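Local coordinates for protein class I phosphodiesterase PDEB1 (Leishmania major, PDB 2R8Q) that belongs to the class I phosphodiesterases, with an all-helical catalytic domain that carries zinc and magnesium ions and binds 3-isobutyl-1-methylxanthine, at residues R205-C210 against R243-E247. Numbering follows the deposited sequence.
Sequences RALIDC and RLVME
Both segments are regular alpha-helix, 205-210 within helix 197-212 and 243-247 within helix 239-254. The segment axes cross at -47°, 9.5 Å apart at closest approach. CA of C210 lies 4.8 Å from CA of E247, and CA of A206 lies 6.9 Å from CA of R243. The CA-to-CB bond of R243 points sideways, but chi1 to chi3 of t, p, p bring the guanidinium over to A206. One face of the group rests on A206, with R243 NH1 3.5 Å from A206 CA. At the edge, R243 NH1 donates to D209 OD2 at 3.0 Å, a salt bridge. D209 is m, its CA-to-CB bond toward the other helix. D209 OD1 accepts from R205 NE at 2.9 Å, one turn back, so the carboxylate links two arginines. This is a helix-helix packing held by a salt-bridge network, in the all-helical phosphodiesterase fold of the HD clan. The side chain of C210 is about 11 Å from the bound zinc and magnesium ions. Beside the charged groups lie apolar contacts. M246 (m, t, p) places CE 3.9 Å from A206 CB, and M246 CB lies 3.7 Å from C210 SG. Helix 127-139 packs against A206, C210 and M246. E247 is m, t. E247 OE2 comes within 3.3 Å of D209 CB. A water donates to D209 O at 2.8 Å and to E247 OE2 at 3.2 Å. R205 packs on I161 and D209 on A165, both of the second subunit.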
loop_
_atom_site.group_PDB
_atom_site.type_symbol
_atom_site.label_atom_id
_atom_site.label_comp_id
_atom_site.label_asym_id
_atom_site.label_seq_id
_atom_site.Cartn_x
_atom_site.Cartn_y
_atom_site.Cartn_z
ATOM N N ARG A 205 1.541 6.168 14.682
ATOM C CA ARG A 205 1.765 4.805 15.128
ATOM C C ARG A 205 0.528 4.261 15.834
ATOM O O ARG A 205 0.178 3.096 15.673
ATOM C CB ARG A 205 2.988 4.725 16.049
ATOM C CG ARG A 205 3.329 3.297 16.465
ATOM C CD ARG A 205 3.344 2.370 15.256
ATOM N NE ARG A 205 3.550 0.969 15.613
ATOM C CZ ARG A 205 4.741 0.404 15.771
ATOM N NH1 ARG A 205 5.848 1.118 15.600
ATOM N NH2 ARG A 205 4.825 -0.879 16.095
ATOM N N ALA A 206 -0.145 5.108 16.604
ATOM C CA ALA A 206 -1.349 4.678 17.307
ATOM C C ALA A 206 -2.469 4.359 16.316
ATOM O O ALA A 206 -3.150 3.340 16.443
ATOM C CB ALA A 206 -1.799 5.762 18.285
ATOM N N LEU A 207 -2.655 5.229 15.327
ATOM C CA LEU A 207 -3.690 5.021 14.324
ATOM C C LEU A 207 -3.435 3.710 13.579
ATOM O O LEU A 207 -4.340 2.888 13.426
ATOM C CB LEU A 207 -3.714 6.206 13.349
ATOM C CG LEU A 207 -4.695 6.173 12.170
ATOM C CD1 LEU A 207 -5.010 7.596 11.728
ATOM C CD2 LEU A 207 -4.090 5.369 11.020
ATOM N N ILE A 208 -2.196 3.509 13.139
ATOM C CA ILE A 208 -1.824 2.301 12.410
ATOM C C ILE A 208 -1.998 1.044 13.270
ATOM O O ILE A 208 -2.541 0.039 12.803
ATOM C CB ILE A 208 -0.370 2.424 11.889
ATOM C CG1 ILE A 208 -0.336 3.480 10.780
ATOM C CG2 ILE A 208 0.143 1.068 11.400
ATOM C CD1 ILE A 208 1.049 3.994 10.418
ATOM N N ASP A 209 -1.547 1.098 14.523
ATOM C CA ASP A 209 -1.690 -0.048 15.418
ATOM C C ASP A 209 -3.158 -0.422 15.565
ATOM O O ASP A 209 -3.522 -1.600 15.540
ATOM C CB ASP A 209 -1.133 0.255 16.814
ATOM C CG ASP A 209 0.383 0.301 16.850
ATOM O OD1 ASP A 209 1.026 -0.322 15.974
ATOM O OD2 ASP A 209 0.926 0.944 17.775
ATOM N N CYS A 210 -4.000 0.593 15.727
ATOM C CA CYS A 210 -5.426 0.366 15.895
ATOM C C CYS A 210 -6.084 -0.241 14.663
ATOM O O CYS A 210 -6.885 -1.164 14.780
ATOM C CB CYS A 210 -6.121 1.671 16.285
ATOM S SG CYS A 210 -5.847 2.100 18.019
ATOM N N ARG A 243 -1.859 1.672 24.750
ATOM C CA ARG A 243 -1.971 1.342 23.332
ATOM C C ARG A 243 -2.847 0.106 23.165
ATOM O O ARG A 243 -3.706 0.061 22.283
ATOM C CB ARG A 243 -0.596 1.081 22.709
ATOM C CG ARG A 243 -0.652 0.829 21.197
ATOM C CD ARG A 243 -1.348 1.982 20.478
ATOM N NE ARG A 243 -0.859 3.278 20.946
ATOM C CZ ARG A 243 0.246 3.869 20.507
ATOM N NH1 ARG A 243 0.989 3.293 19.569
ATOM N NH2 ARG A 243 0.624 5.028 21.028
ATOM N N LEU A 244 -2.632 -0.899 24.012
ATOM C CA LEU A 244 -3.425 -2.117 23.942
ATOM C C LEU A 244 -4.887 -1.795 24.268
ATOM O O LEU A 244 -5.804 -2.411 23.725
ATOM C CB LEU A 244 -2.871 -3.170 24.907
ATOM C CG LEU A 244 -3.590 -4.523 24.945
ATOM C CD1 LEU A 244 -3.785 -5.070 23.538
ATOM C CD2 LEU A 244 -2.772 -5.491 25.786
ATOM N N VAL A 245 -5.109 -0.823 25.149
ATOM C CA VAL A 245 -6.471 -0.422 25.480
ATOM C C VAL A 245 -7.127 0.191 24.243
ATOM O O VAL A 245 -8.291 -0.085 23.953
ATOM C CB VAL A 245 -6.497 0.603 26.643
ATOM C CG1 VAL A 245 -7.863 1.295 26.703
ATOM C CG2 VAL A 245 -6.218 -0.108 27.964
ATOM N N MET A 246 -6.377 1.012 23.510
ATOM C CA MET A 246 -6.900 1.635 22.295
ATOM C C MET A 246 -7.273 0.572 21.269
ATOM O O MET A 246 -8.343 0.629 20.653
ATOM C CB MET A 246 -5.859 2.571 21.675
ATOM C CG MET A 246 -5.555 3.825 22.477
ATOM S SD MET A 246 -4.227 4.799 21.707
ATOM C CE MET A 246 -5.107 5.526 20.335
ATOM N N GLU A 247 -6.385 -0.402 21.083
ATOM C CA GLU A 247 -6.627 -1.463 20.114
ATOM C C GLU A 247 -7.834 -2.301 20.501
ATOM O O GLU A 247 -8.619 -2.702 19.647
ATOM C CB GLU A 247 -5.393 -2.362 19.989
ATOM C CG GLU A 247 -4.150 -1.626 19.509
ATOM C CD GLU A 247 -2.887 -2.457 19.643
ATOM O OE1 GLU A 247 -2.892 -3.420 20.438
ATOM O OE2 GLU A 247 -1.887 -2.141 18.965
HETATM O O HOH W 1 -1.763 -3.652 16.199
#